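Local structure of 2-amino-4-hydroxy-6-hydroxymethyldihydropteridine pyrophosphokinase (1CBK) at the interface of chains A and B. The protein catalyses the transfer of pyrophosphate from ATP to 6-hydroxymethyl-7,8-dihydropterin, the step of folate biosynthesis that yields the pterin diphosphate and AMP. Numbering follows the deposited sequence. Chains: chain A/B, Protein (7,8-dihydro-6-hydroxymethylpterin-pyrophosphokinase).

Contact 1: the interface of chains A and B. Residues chain A 46, 89, 117, 121; chain B 112, 115-117.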
loop_
_atom_site.group_PDB
_atom_site.type_symbol
_atom_site.label_atom_id
_atom_site.label_comp_id
_atom_site.label_asym_id
_atom_site.label_seq_id
_atom_site.Cartn_x
_atom_site.Cartn_y
_atom_site.Cartn_z
ATOM N N LEU A 46 2.000 -10.673 2.888
ATOM C CA LEU A 46 0.987 -9.661 2.637
ATOM C C LEU A 46 0.479 -10.126 1.256
ATOM O O LEU A 46 1.201 -10.043 0.259
ATOM C CB LEU A 46 1.599 -8.243 2.533
ATOM C CG LEU A 46 0.621 -7.170 2.010
ATOM C CD1 LEU A 46 -0.613 -7.051 2.966
ATOM C CD2 LEU A 46 1.348 -5.834 1.861
ATOM N N TRP A 89 1.166 -10.662 -6.286
ATOM C CA TRP A 89 1.026 -10.750 -4.834
ATOM C C TRP A 89 1.530 -12.065 -4.278
ATOM O O TRP A 89 1.391 -12.305 -3.071
ATOM C CB TRP A 89 -0.424 -10.541 -4.363
ATOM C CG TRP A 89 -1.025 -9.268 -4.774
ATOM C CD1 TRP A 89 -1.985 -9.093 -5.714
ATOM C CD2 TRP A 89 -0.751 -7.973 -4.227
ATOM N NE1 TRP A 89 -2.345 -7.762 -5.783
ATOM C CE2 TRP A 89 -1.595 -7.051 -4.874
ATOM C CE3 TRP A 89 0.122 -7.500 -3.234
ATOM C CZ2 TRP A 89 -1.607 -5.688 -4.576
ATOM C CZ3 TRP A 89 0.113 -6.129 -2.928
ATOM C CH2 TRP A 89 -0.749 -5.247 -3.601
ATOM N N ASP A 117 2.567 3.399 0.415
ATOM C CA ASP A 117 1.953 2.144 0.875
ATOM C C ASP A 117 2.962 1.319 1.660
ATOM O O ASP A 117 2.584 0.553 2.553
ATOM C CB ASP A 117 1.429 1.306 -0.292
ATOM C CG ASP A 117 0.106 1.798 -0.804
ATOM O OD1 ASP A 117 -0.754 2.189 0.028
ATOM O OD2 ASP A 117 -0.074 1.762 -2.038
ATOM N N ARG A 121 3.639 -0.950 5.845
ATOM C CA ARG A 121 4.104 -2.331 5.900
ATOM C C ARG A 121 5.035 -2.548 7.074
ATOM O O ARG A 121 6.099 -1.939 7.149
ATOM C CB ARG A 121 4.820 -2.686 4.595
ATOM C CG ARG A 121 3.882 -2.777 3.410
ATOM C CD ARG A 121 4.630 -3.062 2.114
ATOM N NE ARG A 121 3.722 -3.087 0.977
ATOM C CZ ARG A 121 4.020 -3.579 -0.216
ATOM N NH1 ARG A 121 5.213 -4.114 -0.435
ATOM N NH2 ARG A 121 3.124 -3.551 -1.195
ATOM N N THR B 112 -7.172 -4.718 -9.825
ATOM C CA THR B 112 -6.355 -5.330 -8.788
ATOM C C THR B 112 -7.319 -5.573 -7.623
ATOM O O THR B 112 -7.492 -4.713 -6.753
ATOM C CB THR B 112 -5.229 -4.379 -8.330
ATOM O OG1 THR B 112 -4.579 -3.824 -9.483
ATOM C CG2 THR B 112 -4.196 -5.139 -7.505
ATOM N N HIS B 115 -6.740 -5.452 -3.447
ATOM C CA HIS B 115 -5.476 -4.732 -3.562
ATOM C C HIS B 115 -5.021 -4.759 -2.115
ATOM O O HIS B 115 -5.566 -4.050 -1.268
ATOM C CB HIS B 115 -5.640 -3.296 -4.051
ATOM C CG HIS B 115 -4.334 -2.567 -4.172
ATOM N ND1 HIS B 115 -3.963 -1.879 -5.314
ATOM C CD2 HIS B 115 -3.271 -2.516 -3.340
ATOM C CE1 HIS B 115 -2.722 -1.447 -5.178
ATOM N NE2 HIS B 115 -2.281 -1.823 -3.988
ATOM N N TYR B 116 -4.046 -5.621 -1.831
ATOM C CA TYR B 116 -3.553 -5.820 -0.485
ATOM C C TYR B 116 -3.022 -4.615 0.271
ATOM O O TYR B 116 -3.045 -4.606 1.499
ATOM C CB TYR B 116 -2.603 -7.019 -0.431
ATOM C CG TYR B 116 -3.334 -8.316 -0.731
ATOM C CD1 TYR B 116 -3.505 -8.754 -2.039
ATOM C CD2 TYR B 116 -3.929 -9.053 0.292
ATOM C CE1 TYR B 116 -4.273 -9.911 -2.333
ATOM C CE2 TYR B 116 -4.690 -10.206 0.015
ATOM C CZ TYR B 116 -4.853 -10.620 -1.296
ATOM O OH TYR B 116 -5.593 -11.740 -1.565
ATOM N N ASP B 117 -2.612 -3.565 -0.430
ATOM C CA ASP B 117 -2.120 -2.397 0.307
ATOM C C ASP B 117 -3.273 -1.677 0.992
ATOM O O ASP B 117 -3.107 -1.101 2.068
ATOM C CB ASP B 117 -1.315 -1.472 -0.603
ATOM C CG ASP B 117 0.068 -2.029 -0.893
ATOM O OD1 ASP B 117 0.758 -2.439 0.064
ATOM O OD2 ASP B 117 0.460 -2.036 -2.072
HETATM O O HOH W 1 0.851 -1.459 2.481
HETATM O O HOH W 2 -1.287 1.018 2.480
#
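A:Trp89 and B:Tyr116, the first residue of the 3-10 helix 116-120, form the apolar centre of this patch, part of a two-fold interface between copies of a monomeric enzyme that may have formed in the crystal. B:Tyr116 meets one face of the indole with an edge of its phenol ring, CD1 standing 3.6 Å from A:Trp89 CD2, and the two rings are steeply inclined at 64°. Farther along, B:Tyr116 CB makes a CH-pi contact, 4.0 Å from the centroid of the six-membered ring of A:Trp89. Chi1 of -66°, with CG anti to the carbonyl carbon, swings the phenol so that its CD1 edge meets the indole; CB reaches it from the backbone. A:Leu46 slides past this tyrosine in the opposite direction; a branched aliphatic group suits a place where CD1 packs on the tyrosine's CB and backbone O and CD2 turns toward B:Asp117 OD1.

The rim of the indole is used as well. Its CZ2 and CH2 edge points at the face of the B:His115 imidazole, CH2 lying 3.7 Å from B:His115 CD2, while the methyl B:Thr112 CG2 sits at the edge near NE1. A broad, flat tryptophan can thus serve several neighbours, by face and by border.

Outward from the rings, B:Asp117 turns its carboxylate to A:Arg121, whose chain is extended from CG to NE. The guanidinium comes side-on and nearly coplanar, and both NE and NH2 donate to OD1 on its syn side. In this salt bridge A:Arg121 NH2 lies 2.9 Å from B:Asp117 OD1. The carboxylates of A:Asp117 and B:Asp117 stack across the interface, planes 11° apart; their repulsion is probably eased by this arginine and its two-fold twin, B:Arg121.

Two waters complete the polar rim. One, 2.6 Å from B:Asp117 OD1, also contacts A:Asp117 O. The other lies 2.8 Å from the carboxylate oxygen A:Asp117 OD1 and also touches the backbone B:Asp117 O.

Contact 2: the interface of chains A and B. Residues chain A 139-141; chain B 47-49.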
loop_
_atom_site.group_PDB
_atom_site.type_symbol
_atom_site.label_atom_id
_atom_site.label_comp_id
_atom_site.label_asym_id
_atom_site.label_seq_id
_atom_site.Cartn_x
_atom_site.Cartn_y
_atom_site.Cartn_z
ATOM N N ASN A 139 7.884 13.601 3.564
ATOM C CA ASN A 139 6.574 14.209 3.769
ATOM C C ASN A 139 6.448 14.791 5.190
ATOM O O ASN A 139 5.337 15.052 5.645
ATOM C CB ASN A 139 5.444 13.198 3.525
ATOM C CG ASN A 139 5.368 12.121 4.605
ATOM O OD1 ASN A 139 6.274 11.983 5.429
ATOM N ND2 ASN A 139 4.286 11.347 4.596
ATOM N N SER A 140 7.585 14.919 5.879
ATOM C CA SER A 140 7.689 15.447 7.242
ATOM C C SER A 140 7.283 14.493 8.398
ATOM O O SER A 140 7.392 14.864 9.573
ATOM C CB SER A 140 6.972 16.803 7.362
ATOM O OG SER A 140 5.573 16.630 7.552
ATOM N N GLN A 141 6.790 13.291 8.094
ATOM C CA GLN A 141 6.454 12.340 9.169
ATOM C C GLN A 141 7.748 11.792 9.812
ATOM O O GLN A 141 8.807 11.714 9.167
ATOM C CB GLN A 141 5.558 11.203 8.657
ATOM C CG GLN A 141 4.097 11.636 8.422
ATOM C CD GLN A 141 3.206 10.502 7.930
ATOM O OE1 GLN A 141 3.542 9.794 6.972
ATOM N NE2 GLN A 141 2.049 10.348 8.556
ATOM N N GLY B 47 0.418 10.138 2.280
ATOM C CA GLY B 47 1.192 10.762 1.225
ATOM C C GLY B 47 1.717 12.102 1.738
ATOM O O GLY B 47 1.932 12.275 2.949
ATOM N N PRO B 48 1.929 13.077 0.841
ATOM C CA PRO B 48 2.429 14.397 1.246
ATOM C C PRO B 48 1.502 14.968 2.330
ATOM O O PRO B 48 0.277 14.800 2.277
ATOM C CB PRO B 48 2.324 15.212 -0.044
ATOM C CG PRO B 48 2.408 14.201 -1.118
ATOM C CD PRO B 48 1.652 13.026 -0.606
ATOM N N GLN B 49 2.082 15.629 3.324
ATOM C CA GLN B 49 1.282 16.177 4.401
ATOM C C GLN B 49 0.752 17.596 4.150
ATOM O O GLN B 49 -0.072 18.093 4.918
ATOM C CB GLN B 49 2.025 16.055 5.738
ATOM C CG GLN B 49 2.307 14.605 6.199
ATOM C CD GLN B 49 1.038 13.757 6.291
ATOM O OE1 GLN B 49 0.188 14.000 7.151
ATOM N NE2 GLN B 49 0.886 12.785 5.387
HETATM O O HOH W 3 1.352 9.406 4.921
#
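Aliphatic contact between A:Asn139 and B:Pro48 forms the small apolar centre, the methylene CB of the asparagine lying 4.0 Å from the proline CA. Beside it A:Gln141 and B:Gln49 meet through their chains, with CG of each 4.1 Å from CG of the other. Their side chains cross at about a right angle, yet the amide planes are almost parallel, 2° apart and stacked. Glutamine suits such a place because its methylenes can pack while its flat, uncharged end covers a neighbouring amide. B:Gln49 is bent at chi2 (-56°), which folds its amide back toward its own chain.

The polar layer is built round the backbone oxygen of B:Gly47, whose phi of 132° is one that glycine adopts readily. Across the interface A:Asn139 ND2 donates to it over 3.0 Å, in a fairly straight bond. The oxygen lies in the asparagine's amide plane, but the N-H arrives from above the peptide carbonyl plane. B:Gln49 NE2 bonds the same oxygen at 2.7 Å, from the opposite face, and so one carbonyl is held between two amides, one from each chain.

Behind A:Asn139 a second shell fixes its rotation. Its ND2 also donates to A:Gln141 OE1 at 2.9 Å, while its OD1 accepts from the backbone N of A:Gln141. Asparagine suits this place because its short amide can donate to both chains while accepting from its own loop. Farther out, a water 2.9 Å from B:Gly47 N links that backbone group to A:Gln141 OE1.

The site joins two loops and may steady the segment that follows the pterin-lining residue B:Leu46; since the enzyme is a monomer, this pairing may belong to the crystal.

About 20 Å separates the centres of contact 1 and contact 2, measured between their C-alpha atoms, and both belong to one two-fold symmetric interface. They have no residue in common in the copies given: A:Leu46 serves contact 1 and B:Gly47 to B:Gln49 serve contact 2. Since every contact has its two-fold twin, each chain carries residues 46 to 49 into both places. A:Leu46, A:Trp89 and A:Arg121 also line the pterin pocket of their chain, so the pairing, although the enzyme is a monomer and the dimer may arise from crystal packing, could influence how the pocket loops are arranged here.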